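Local atomic coordinates of acetyl-CoA C-acetyltransferase (Syntrophomonas wolfei subsp. wolfei, PDB entry 7N7Z), a protein that probably catalyses the thiolase reaction that joins two acetyl-CoA molecules into acetoacetyl-CoA and free CoA, and its reverse. Residues T164-A169 and G243-A248; E177-L182 and F323-L328; V9-A14 and L271-L276. All coordinates share one frame; numbering follows the deposited sequence.

Contacts 1 and 2 are neighbours, their centres 8 Å apart, and they touch: Ala-165 and Ala-169 of helix 161-172 rest on Phe-323 and Ala-325. Contact 3 lies on the opposite side of the chain's centre, about 40 Å from contact 1 and 36 Å from contact 2, centre to centre. Contact 1 is buried and turns on a carboxylate that receives backbone N-H groups. Contact 2, partly buried, is apolar packing between two helices. Contact 3, also partly buried, has its proline and lysine exposed and pairs main chain with main chain where two strands of the central sheet come together. Contacts 2 and 3 join N- to C-terminal family regions; contact 1 stays within the first.

Contact 1 (T164-A169 and G243-A248); sequences TAENIA and GVVTAA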
ATOM      1  N   THR B 164     -27.258   0.233 -11.950  1.00 41.95           N
ATOM      2  CA  THR B 164     -28.200  -0.724 -12.519  1.00 42.00           C
ATOM      3  C   THR B 164     -29.610  -0.492 -11.996  1.00 43.71           C
ATOM      4  O   THR B 164     -30.585  -0.744 -12.711  1.00 45.03           O
ATOM      5  CB  THR B 164     -27.753  -2.157 -12.221  1.00 44.10           C
ATOM      6  OG1 THR B 164     -28.026  -2.476 -10.851  1.00 45.01           O
ATOM      7  CG2 THR B 164     -26.262  -2.320 -12.499  1.00 43.31           C
ATOM      8  N   ALA B 165     -29.740  -0.013 -10.756  1.00 42.83           N
ATOM      9  CA  ALA B 165     -31.051   0.397 -10.265  1.00 43.94           C
ATOM     10  C   ALA B 165     -31.567   1.600 -11.044  1.00 43.86           C
ATOM     11  O   ALA B 165     -32.769   1.701 -11.318  1.00 43.47           O
ATOM     12  CB  ALA B 165     -30.981   0.713  -8.771  1.00 40.59           C
ATOM     13  N   GLU B 166     -30.671   2.519 -11.412  1.00 45.22           N
ATOM     14  CA  GLU B 166     -31.077   3.656 -12.232  1.00 45.15           C
ATOM     15  C   GLU B 166     -31.580   3.190 -13.592  1.00 47.50           C
ATOM     16  O   GLU B 166     -32.506   3.784 -14.159  1.00 45.22           O
ATOM     17  CB  GLU B 166     -29.910   4.630 -12.401  1.00 44.39           C
ATOM     18  CG  GLU B 166     -29.572   5.455 -11.163  1.00 47.10           C
ATOM     19  CD  GLU B 166     -30.721   6.325 -10.682  1.00 50.93           C
ATOM     20  OE1 GLU B 166     -31.785   6.334 -11.335  1.00 51.77           O
ATOM     21  OE2 GLU B 166     -30.555   7.006  -9.647  1.00 46.63           O
ATOM     22  N   ASN B 167     -30.983   2.125 -14.134  1.00 44.92           N
ATOM     23  CA  ASN B 167     -31.459   1.581 -15.401  1.00 47.41           C
ATOM     24  C   ASN B 167     -32.883   1.056 -15.268  1.00 46.62           C
ATOM     25  O   ASN B 167     -33.723   1.285 -16.146  1.00 45.89           O
ATOM     26  CB  ASN B 167     -30.524   0.470 -15.885  1.00 46.40           C
ATOM     27  CG  ASN B 167     -29.170   0.990 -16.341  1.00 47.72           C
ATOM     28  OD1 ASN B 167     -28.137   0.386 -16.050  1.00 46.57           O
ATOM     29  ND2 ASN B 167     -29.167   2.101 -17.070  1.00 50.69           N
ATOM     30  N   ILE B 168     -33.175   0.351 -14.173  1.00 44.16           N
ATOM     31  CA  ILE B 168     -34.526  -0.162 -13.965  1.00 47.83           C
ATOM     32  C   ILE B 168     -35.513   0.990 -13.835  1.00 46.40           C
ATOM     33  O   ILE B 168     -36.614   0.952 -14.400  1.00 49.40           O
ATOM     34  CB  ILE B 168     -34.563  -1.086 -12.733  1.00 48.61           C
ATOM     35  CG1 ILE B 168     -34.068  -2.484 -13.114  1.00 47.81           C
ATOM     36  CG2 ILE B 168     -35.975  -1.143 -12.147  1.00 46.95           C
ATOM     37  CD1 ILE B 168     -33.955  -3.443 -11.944  1.00 52.55           C
ATOM     38  N   ALA B 169     -35.140   2.031 -13.087  1.00 45.16           N
ATOM     39  CA  ALA B 169     -36.011   3.195 -12.962  1.00 51.36           C
ATOM     40  C   ALA B 169     -36.260   3.839 -14.319  1.00 52.93           C
ATOM     41  O   ALA B 169     -37.386   4.245 -14.626  1.00 52.88           O
ATOM     42  CB  ALA B 169     -35.400   4.206 -11.992  1.00 51.15           C
ATOM     43  N   GLY B 243     -30.296  11.365 -10.415  1.00 67.27           N
ATOM     44  CA  GLY B 243     -30.750   9.995 -10.298  1.00 62.24           C
ATOM     45  C   GLY B 243     -31.724   9.811  -9.149  1.00 60.03           C
ATOM     46  O   GLY B 243     -31.687  10.521  -8.145  1.00 60.37           O
ATOM     47  N   VAL B 244     -32.614   8.827  -9.309  1.00 51.12           N
ATOM     48  CA  VAL B 244     -33.648   8.583  -8.306  1.00 51.51           C
ATOM     49  C   VAL B 244     -33.146   7.797  -7.107  1.00 48.29           C
ATOM     50  O   VAL B 244     -33.867   7.688  -6.107  1.00 46.74           O
ATOM     51  CB  VAL B 244     -34.846   7.829  -8.917  1.00 50.87           C
ATOM     52  CG1 VAL B 244     -35.432   8.618 -10.079  1.00 56.43           C
ATOM     53  CG2 VAL B 244     -34.435   6.429  -9.369  1.00 50.37           C
ATOM     54  N   VAL B 245     -31.937   7.245  -7.171  1.00 45.07           N
ATOM     55  CA  VAL B 245     -31.407   6.411  -6.100  1.00 46.57           C
ATOM     56  C   VAL B 245     -30.668   7.290  -5.100  1.00 45.13           C
ATOM     57  O   VAL B 245     -29.788   8.074  -5.475  1.00 46.05           O
ATOM     58  CB  VAL B 245     -30.480   5.318  -6.659  1.00 45.13           C
ATOM     59  CG1 VAL B 245     -29.822   4.551  -5.522  1.00 44.50           C
ATOM     60  CG2 VAL B 245     -31.258   4.374  -7.564  1.00 45.56           C
ATOM     61  N   THR B 246     -31.025   7.154  -3.826  1.00 40.93           N
ATOM     62  CA  THR B 246     -30.384   7.862  -2.730  1.00 41.23           C
ATOM     63  C   THR B 246     -29.890   6.855  -1.700  1.00 40.20           C
ATOM     64  O   THR B 246     -30.164   5.655  -1.784  1.00 39.81           O
ATOM     65  CB  THR B 246     -31.348   8.859  -2.070  1.00 45.13           C
ATOM     66  OG1 THR B 246     -32.285   8.152  -1.247  1.00 40.38           O
ATOM     67  CG2 THR B 246     -32.100   9.655  -3.121  1.00 44.47           C
ATOM     68  N   ALA B 247     -29.146   7.362  -0.715  1.00 38.56           N
ATOM     69  CA  ALA B 247     -28.664   6.501   0.358  1.00 37.41           C
ATOM     70  C   ALA B 247     -29.815   5.945   1.186  1.00 39.91           C
ATOM     71  O   ALA B 247     -29.685   4.870   1.785  1.00 40.09           O
ATOM     72  CB  ALA B 247     -27.693   7.272   1.251  1.00 35.96           C
ATOM     73  N   ALA B 248     -30.946   6.651   1.229  1.00 39.25           N
ATOM     74  CA  ALA B 248     -32.059   6.218   2.063  1.00 39.69           C
ATOM     75  C   ALA B 248     -32.941   5.198   1.352  1.00 39.99           C
ATOM     76  O   ALA B 248     -33.439   4.261   1.985  1.00 43.84           O
ATOM     77  CB  ALA B 248     -32.891   7.426   2.497  1.00 42.90           C
TER
HETATM   78  O   HOH W   1     -28.750   7.974  -7.949  1.00 51.28           O
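Ala-165 meets Val-245 methyl to methyl, its CB 3.9 Å from CG2, and the small side chain lets helix 161-172 come close to the loop that carries the valine. The next residue, Glu-166, is the polar centre of the contact. Its CG stands anti to the carbonyl carbon (chi1 -73°), and a bend at chi2 (-60°) turns the carboxylate onto the backbone of 243-245. There Val-245 N donates to OE2 at 2.8 Å, reaching the oxygen from 36° above the carboxylate plane, while Val-244 N gives a weak bond to OE1 at 3.3 Å. Water 1 adds a third donor, with one hydrogen on Glu-166 OE2 at 2.7 Å and the other on Val-245 O, bridging side chain and loop. Glutamate suits the place because it can accept from successive amide N-H groups; these donors would be expected to favour its charged form. Gly-243 suits it too: with no side chain in the way, its CA lies only 3.1 Å from Glu-166 OE2. One turn further on, Ala-169 CB packs against Val-244 CG2 at 3.6 Å. That valine methyl also lies beside Glu-166 OE1, so apolar contacts flank the polar grip. Asn-249, the next residue of the loop, folds its side chain back to bond Val-244 O and Thr-246 N. Both segments belong to the insertion known in thiolases as the loop domain, and the Ala-165 side chain is about 9 Å from that of Cys-388, a predicted proton acceptor. Helix 161-172 thus has the loop leading to strand 254-264 on one face, while Ala-165 and Ile-168 also reach the start of helix 324-336.

Contact 2 (E177-L182 and F323-L328); sequences EECDAL and FAAQVL
Leu-182 and Leu-328 run alongside one another with their ends pointing opposite ways, and their tips meet closely: Leu-182 CD1 is 3.3 Å from Leu-328 CD2, nearer than two methyl carbons normally come. The same Leu-182 methyl reaches Val-327 CG1 more loosely, at 4.1 Å. CG of Leu-182 is anti to its backbone N (chi1 -173°), which extends the branch across to the other helix, but chi2 of 144° is off the staggered positions, so the closeness of the methyl pair is somewhat doubtful. The second methyl of Leu-328, CD1, lies 3.6 Å from Glu-178 CB, so one leucine spans a full turn of the partner helix. Glu-178 is an exposed residue, and of its side chain only CB takes part here.

Where the backbones come closest, only small side chains stand between them. Ala-324 CB faces Cys-179, 3.7 Å from its CB and 3.3 Å from its carbonyl O. Cys-179 SG is turned beside its own backbone N and lies 3.6 Å from Ala-325 CB. Alanine and cysteine suit this spot because they let Cys-179 CA and Ala-324 CA come within 4.9 Å. The axes of the short segments pass 8.9 Å apart and cross at 98°, nearly perpendicular.

Around this shell, Ile-354 of helix 353-356 touches both Leu-182 and Ala-324. Asn-249 bonds the backbone of Ala-324 and weakly meets Asp-180 OD1, linking both helices to one loop. On the far side, Gln-326 touches Cys-388, a predicted proton acceptor. Phe-323 ends the thiolase NEAF sequence, and helix 324-336 starts right after it; the packing therefore joins helix 176-196, from the thiolase loop domain, to the C-terminal half next to the probable active site.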
ATOM      1  N   GLU B 177     -40.401   9.913  -6.335  1.00 58.22           N
ATOM      2  CA  GLU B 177     -41.493   9.900  -5.367  1.00 61.26           C
ATOM      3  C   GLU B 177     -41.916   8.475  -5.033  1.00 56.78           C
ATOM      4  O   GLU B 177     -42.121   8.136  -3.861  1.00 55.68           O
ATOM      5  CB  GLU B 177     -42.677  10.705  -5.901  1.00 62.52           C
ATOM      6  CG  GLU B 177     -42.701  12.150  -5.429  1.00 71.02           C
ATOM      7  CD  GLU B 177     -41.700  13.020  -6.164  1.00 78.47           C
ATOM      8  OE1 GLU B 177     -41.556  12.859  -7.394  1.00 76.76           O
ATOM      9  OE2 GLU B 177     -41.053  13.864  -5.507  1.00 83.60           O
ATOM     10  N   GLU B 178     -42.065   7.626  -6.053  1.00 56.33           N
ATOM     11  CA  GLU B 178     -42.428   6.236  -5.795  1.00 54.37           C
ATOM     12  C   GLU B 178     -41.332   5.519  -5.018  1.00 50.31           C
ATOM     13  O   GLU B 178     -41.617   4.712  -4.126  1.00 48.80           O
ATOM     14  CB  GLU B 178     -42.709   5.509  -7.109  1.00 56.70           C
ATOM     15  CG  GLU B 178     -44.057   5.842  -7.734  1.00 56.37           C
ATOM     16  CD  GLU B 178     -43.950   6.211  -9.206  1.00 60.25           C
ATOM     17  OE1 GLU B 178     -43.257   5.485  -9.952  1.00 58.75           O
ATOM     18  OE2 GLU B 178     -44.570   7.215  -9.620  1.00 62.41           O
ATOM     19  N   CYS B 179     -40.068   5.802  -5.341  1.00 54.24           N
ATOM     20  CA  CYS B 179     -38.965   5.147  -4.646  1.00 50.22           C
ATOM     21  C   CYS B 179     -38.909   5.562  -3.182  1.00 48.98           C
ATOM     22  O   CYS B 179     -38.724   4.719  -2.298  1.00 47.58           O
ATOM     23  CB  CYS B 179     -37.644   5.471  -5.342  1.00 51.58           C
ATOM     24  SG  CYS B 179     -37.435   4.673  -6.945  1.00 46.95           S
ATOM     25  N   ASP B 180     -39.061   6.859  -2.906  1.00 48.16           N
ATOM     26  CA  ASP B 180     -38.989   7.326  -1.526  1.00 48.41           C
ATOM     27  C   ASP B 180     -40.162   6.803  -0.707  1.00 49.95           C
ATOM     28  O   ASP B 180     -40.010   6.503   0.483  1.00 49.09           O
ATOM     29  CB  ASP B 180     -38.947   8.854  -1.494  1.00 50.46           C
ATOM     30  CG  ASP B 180     -37.560   9.408  -1.778  1.00 49.93           C
ATOM     31  OD1 ASP B 180     -36.565   8.689  -1.543  1.00 50.09           O
ATOM     32  OD2 ASP B 180     -37.465  10.567  -2.235  1.00 50.60           O
ATOM     33  N   ALA B 181     -41.339   6.681  -1.326  1.00 51.26           N
ATOM     34  CA  ALA B 181     -42.499   6.161  -0.610  1.00 51.13           C
ATOM     35  C   ALA B 181     -42.251   4.734  -0.136  1.00 51.86           C
ATOM     36  O   ALA B 181     -42.402   4.426   1.052  1.00 48.82           O
ATOM     37  CB  ALA B 181     -43.736   6.226  -1.507  1.00 54.58           C
ATOM     38  N   LEU B 182     -41.867   3.846  -1.055  1.00 47.83           N
ATOM     39  CA  LEU B 182     -41.567   2.471  -0.672  1.00 48.92           C
ATOM     40  C   LEU B 182     -40.448   2.429   0.360  1.00 46.10           C
ATOM     41  O   LEU B 182     -40.548   1.734   1.378  1.00 42.91           O
ATOM     42  CB  LEU B 182     -41.190   1.655  -1.909  1.00 48.71           C
ATOM     43  CG  LEU B 182     -41.016   0.150  -1.690  1.00 47.03           C
ATOM     44  CD1 LEU B 182     -41.505  -0.627  -2.901  1.00 52.62           C
ATOM     45  CD2 LEU B 182     -39.566  -0.197  -1.387  1.00 45.78           C
ATOM     46  N   PHE B 323     -32.734  -1.938  -3.949  1.00 38.74           N
ATOM     47  CA  PHE B 323     -33.047  -0.535  -4.160  1.00 40.84           C
ATOM     48  C   PHE B 323     -34.547  -0.415  -4.379  1.00 40.27           C
ATOM     49  O   PHE B 323     -35.181  -1.324  -4.922  1.00 39.33           O
ATOM     50  CB  PHE B 323     -32.283   0.050  -5.355  1.00 39.53           C
ATOM     51  CG  PHE B 323     -30.808  -0.240  -5.334  1.00 41.19           C
ATOM     52  CD1 PHE B 323     -30.305  -1.387  -5.926  1.00 39.84           C
ATOM     53  CD2 PHE B 323     -29.924   0.633  -4.723  1.00 41.11           C
ATOM     54  CE1 PHE B 323     -28.951  -1.657  -5.907  1.00 41.44           C
ATOM     55  CE2 PHE B 323     -28.570   0.368  -4.701  1.00 42.69           C
ATOM     56  CZ  PHE B 323     -28.081  -0.778  -5.293  1.00 43.19           C
ATOM     57  N   ALA B 324     -35.113   0.713  -3.944  1.00 41.72           N
ATOM     58  CA  ALA B 324     -36.549   0.923  -4.103  1.00 41.48           C
ATOM     59  C   ALA B 324     -36.957   0.806  -5.567  1.00 45.21           C
ATOM     60  O   ALA B 324     -37.934   0.125  -5.902  1.00 44.01           O
ATOM     61  CB  ALA B 324     -36.946   2.287  -3.538  1.00 43.28           C
ATOM     62  N   ALA B 325     -36.213   1.467  -6.458  1.00 43.91           N
ATOM     63  CA  ALA B 325     -36.487   1.342  -7.885  1.00 45.50           C
ATOM     64  C   ALA B 325     -36.372  -0.106  -8.340  1.00 43.57           C
ATOM     65  O   ALA B 325     -37.153  -0.567  -9.181  1.00 44.09           O
ATOM     66  CB  ALA B 325     -35.529   2.228  -8.683  1.00 44.30           C
ATOM     67  N   GLN B 326     -35.400  -0.840  -7.793  1.00 42.83           N
ATOM     68  CA  GLN B 326     -35.234  -2.242  -8.162  1.00 43.95           C
ATOM     69  C   GLN B 326     -36.475  -3.052  -7.815  1.00 43.33           C
ATOM     70  O   GLN B 326     -36.936  -3.873  -8.617  1.00 43.15           O
ATOM     71  CB  GLN B 326     -34.001  -2.818  -7.463  1.00 41.36           C
ATOM     72  CG  GLN B 326     -33.763  -4.296  -7.728  1.00 39.95           C
ATOM     73  CD  GLN B 326     -34.111  -5.182  -6.541  1.00 42.09           C
ATOM     74  OE1 GLN B 326     -34.349  -4.701  -5.433  1.00 39.22           O
ATOM     75  NE2 GLN B 326     -34.138  -6.489  -6.774  1.00 42.25           N
ATOM     76  N   VAL B 327     -37.035  -2.830  -6.625  1.00 42.53           N
ATOM     77  CA  VAL B 327     -38.239  -3.553  -6.219  1.00 43.52           C
ATOM     78  C   VAL B 327     -39.405  -3.186  -7.126  1.00 43.14           C
ATOM     79  O   VAL B 327     -40.085  -4.058  -7.681  1.00 44.06           O
ATOM     80  CB  VAL B 327     -38.568  -3.262  -4.745  1.00 43.35           C
ATOM     81  CG1 VAL B 327     -39.815  -4.029  -4.315  1.00 44.54           C
ATOM     82  CG2 VAL B 327     -37.387  -3.606  -3.859  1.00 43.23           C
ATOM     83  N   LEU B 328     -39.663  -1.886  -7.282  1.00 45.32           N
ATOM     84  CA  LEU B 328     -40.773  -1.454  -8.124  1.00 43.77           C
ATOM     85  C   LEU B 328     -40.621  -1.967  -9.549  1.00 44.15           C
ATOM     86  O   LEU B 328     -41.622  -2.172 -10.245  1.00 43.41           O
ATOM     87  CB  LEU B 328     -40.878   0.071  -8.107  1.00 45.06           C
ATOM     88  CG  LEU B 328     -41.147   0.709  -6.741  1.00 47.52           C
ATOM     89  CD1 LEU B 328     -41.337   2.209  -6.888  1.00 50.48           C
ATOM     90  CD2 LEU B 328     -42.359   0.090  -6.056  1.00 47.28           C
TER

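Contact 3 (V9-A14 and L271-L276); sequences VVVGMA and LGLKPL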
ATOM      1  N   VAL B   9     -34.564 -30.978   5.449  1.00 34.03           N
ATOM      2  CA  VAL B   9     -35.220 -30.122   6.426  1.00 35.73           C
ATOM      3  C   VAL B   9     -34.170 -29.241   7.090  1.00 35.81           C
ATOM      4  O   VAL B   9     -32.972 -29.535   7.073  1.00 32.97           O
ATOM      5  CB  VAL B   9     -35.989 -30.931   7.495  1.00 34.54           C
ATOM      6  CG1 VAL B   9     -37.119 -31.722   6.854  1.00 36.64           C
ATOM      7  CG2 VAL B   9     -35.045 -31.857   8.254  1.00 37.58           C
ATOM      8  N   VAL B  10     -34.641 -28.146   7.682  1.00 32.23           N
ATOM      9  CA  VAL B  10     -33.812 -27.245   8.475  1.00 35.15           C
ATOM     10  C   VAL B  10     -34.140 -27.479   9.941  1.00 37.11           C
ATOM     11  O   VAL B  10     -35.317 -27.510  10.322  1.00 36.41           O
ATOM     12  CB  VAL B  10     -34.041 -25.773   8.089  1.00 36.35           C
ATOM     13  CG1 VAL B  10     -33.001 -24.883   8.757  1.00 35.27           C
ATOM     14  CG2 VAL B  10     -34.012 -25.609   6.579  1.00 35.59           C
ATOM     15  N   VAL B  11     -33.106 -27.639  10.761  1.00 34.97           N
ATOM     16  CA  VAL B  11     -33.288 -27.952  12.171  1.00 39.15           C
ATOM     17  C   VAL B  11     -32.864 -26.810  13.087  1.00 35.66           C
ATOM     18  O   VAL B  11     -33.359 -26.737  14.223  1.00 37.19           O
ATOM     19  CB  VAL B  11     -32.534 -29.246  12.549  1.00 38.82           C
ATOM     20  CG1 VAL B  11     -32.786 -29.616  14.000  1.00 39.92           C
ATOM     21  CG2 VAL B  11     -32.958 -30.386  11.636  1.00 42.39           C
ATOM     22  N   GLY B  12     -31.985 -25.925  12.643  1.00 34.35           N
ATOM     23  CA  GLY B  12     -31.573 -24.791  13.451  1.00 33.56           C
ATOM     24  C   GLY B  12     -31.237 -23.614  12.566  1.00 33.41           C
ATOM     25  O   GLY B  12     -30.735 -23.779  11.449  1.00 31.30           O
ATOM     26  N   MET B  13     -31.520 -22.413  13.068  1.00 29.98           N
ATOM     27  CA  MET B  13     -31.303 -21.190  12.309  1.00 32.19           C
ATOM     28  C   MET B  13     -30.971 -20.056  13.265  1.00 29.65           C
ATOM     29  O   MET B  13     -31.549 -19.963  14.350  1.00 32.08           O
ATOM     30  CB  MET B  13     -32.539 -20.822  11.482  1.00 32.31           C
ATOM     31  CG  MET B  13     -32.912 -21.856  10.439  1.00 36.15           C
ATOM     32  SD  MET B  13     -34.380 -21.389   9.510  1.00 38.16           S
ATOM     33  CE  MET B  13     -33.636 -20.691   8.047  1.00 41.44           C
ATOM     34  N   ALA B  14     -30.048 -19.191  12.850  1.00 30.36           N
ATOM     35  CA  ALA B  14     -29.656 -18.056  13.672  1.00 26.04           C
ATOM     36  C   ALA B  14     -28.950 -17.031  12.801  1.00 29.50           C
ATOM     37  O   ALA B  14     -28.403 -17.352  11.743  1.00 28.12           O
ATOM     38  CB  ALA B  14     -28.747 -18.484  14.829  1.00 30.49           C
ATOM     39  N   LEU B 271     -32.334 -38.873  15.100  1.00 48.18           N
ATOM     40  CA  LEU B 271     -31.779 -38.170  16.248  1.00 47.41           C
ATOM     41  C   LEU B 271     -32.849 -37.610  17.177  1.00 48.18           C
ATOM     42  O   LEU B 271     -32.506 -37.023  18.208  1.00 46.69           O
ATOM     43  CB  LEU B 271     -30.869 -37.029  15.776  1.00 47.98           C
ATOM     44  CG  LEU B 271     -29.589 -37.430  15.039  1.00 48.98           C
ATOM     45  CD1 LEU B 271     -28.801 -36.194  14.631  1.00 51.74           C
ATOM     46  CD2 LEU B 271     -28.730 -38.356  15.888  1.00 51.79           C
ATOM     47  N   GLY B 272     -34.124 -37.774  16.841  1.00 46.78           N
ATOM     48  CA  GLY B 272     -35.189 -37.260  17.683  1.00 46.20           C
ATOM     49  C   GLY B 272     -35.227 -35.750  17.760  1.00 44.69           C
ATOM     50  O   GLY B 272     -35.529 -35.196  18.825  1.00 43.94           O
ATOM     51  N   LEU B 273     -34.927 -35.069  16.659  1.00 45.14           N
ATOM     52  CA  LEU B 273     -34.907 -33.614  16.620  1.00 43.10           C
ATOM     53  C   LEU B 273     -36.157 -33.078  15.929  1.00 40.99           C
ATOM     54  O   LEU B 273     -36.911 -33.809  15.283  1.00 42.92           O
ATOM     55  CB  LEU B 273     -33.647 -33.114  15.908  1.00 40.94           C
ATOM     56  CG  LEU B 273     -32.318 -33.603  16.488  1.00 43.15           C
ATOM     57  CD1 LEU B 273     -31.158 -33.105  15.643  1.00 43.96           C
ATOM     58  CD2 LEU B 273     -32.155 -33.159  17.937  1.00 42.12           C
ATOM     59  N   LYS B 274     -36.362 -31.768  16.069  1.00 41.65           N
ATOM     60  CA  LYS B 274     -37.556 -31.114  15.558  1.00 41.34           C
ATOM     61  C   LYS B 274     -37.243 -30.441  14.230  1.00 42.75           C
ATOM     62  O   LYS B 274     -36.504 -29.445  14.214  1.00 38.00           O
ATOM     63  CB  LYS B 274     -38.067 -30.086  16.568  1.00 41.10           C
ATOM     64  CG  LYS B 274     -39.350 -29.372  16.151  1.00 44.48           C
ATOM     65  CD  LYS B 274     -39.156 -27.863  16.061  1.00 52.51           C
ATOM     66  CE  LYS B 274     -39.638 -27.150  17.315  1.00 49.01           C
ATOM     67  NZ  LYS B 274     -39.258 -25.706  17.306  1.00 55.27           N
ATOM     68  N   PRO B 275     -37.764 -30.930  13.102  1.00 41.34           N
ATOM     69  CA  PRO B 275     -37.550 -30.224  11.831  1.00 44.45           C
ATOM     70  C   PRO B 275     -38.402 -28.965  11.764  1.00 42.64           C
ATOM     71  O   PRO B 275     -39.620 -29.012  11.959  1.00 44.49           O
ATOM     72  CB  PRO B 275     -37.966 -31.252  10.773  1.00 44.43           C
ATOM     73  CG  PRO B 275     -38.942 -32.134  11.471  1.00 46.55           C
ATOM     74  CD  PRO B 275     -38.524 -32.181  12.918  1.00 45.24           C
ATOM     75  N   LEU B 276     -37.752 -27.833  11.486  1.00 40.19           N
ATOM     76  CA  LEU B 276     -38.456 -26.555  11.473  1.00 38.32           C
ATOM     77  C   LEU B 276     -39.229 -26.348  10.176  1.00 37.27           C
ATOM     78  O   LEU B 276     -40.380 -25.900  10.204  1.00 37.23           O
ATOM     79  CB  LEU B 276     -37.464 -25.413  11.694  1.00 39.19           C
ATOM     80  CG  LEU B 276     -36.511 -25.598  12.878  1.00 38.45           C
ATOM     81  CD1 LEU B 276     -35.629 -24.375  13.070  1.00 37.09           C
ATOM     82  CD2 LEU B 276     -37.291 -25.892  14.144  1.00 43.56           C
TER
HETATM   83  O   HOH W   2     -35.343 -27.890  15.653  1.00 37.64           O
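Leu-276 N donates to Val-10 O at 2.7 Å, nearly in line with the C=O bond (171° at the oxygen). This bond stands where strand 277-285 begins to run antiparallel to strand 8-20, joining the two halves of the thiolase fold. Helix 265-270 and this loop form a beta-alpha-beta crossover from strand 254-264 to 277-285, which are parallel to each other with 8-20 between them.

The side chain of Leu-276 then climbs along the strand backbone. Its CB lies 3.3 Å from Val-10 O; CG sits between that oxygen and Val-11 O; CD1 is 3.5 Å from Val-11 O and about 4.0 Å from Gly-12 N; the other methyl, CD2, is more loosely placed, 4.0 Å from Val-11 O. CG is anti to the carbonyl carbon (chi1 -49°), which lays the branch along the strand, and Tyr-372 of helix 360-378 also touches it.

Gly-272 ends helix 265-270 in a Schellman motif, its positive phi (66°) readily tolerated by glycine. Leu-273 then crosses Val-11 at about a right angle, CB to CG1 at 4.1 Å; both are apolar and suit packing with Cys-268 between strand and helix. Pro-275 offers no N-H, and its ring lies beside Val-9, pointing the same way, CB 3.8 Å from Val-9 CB.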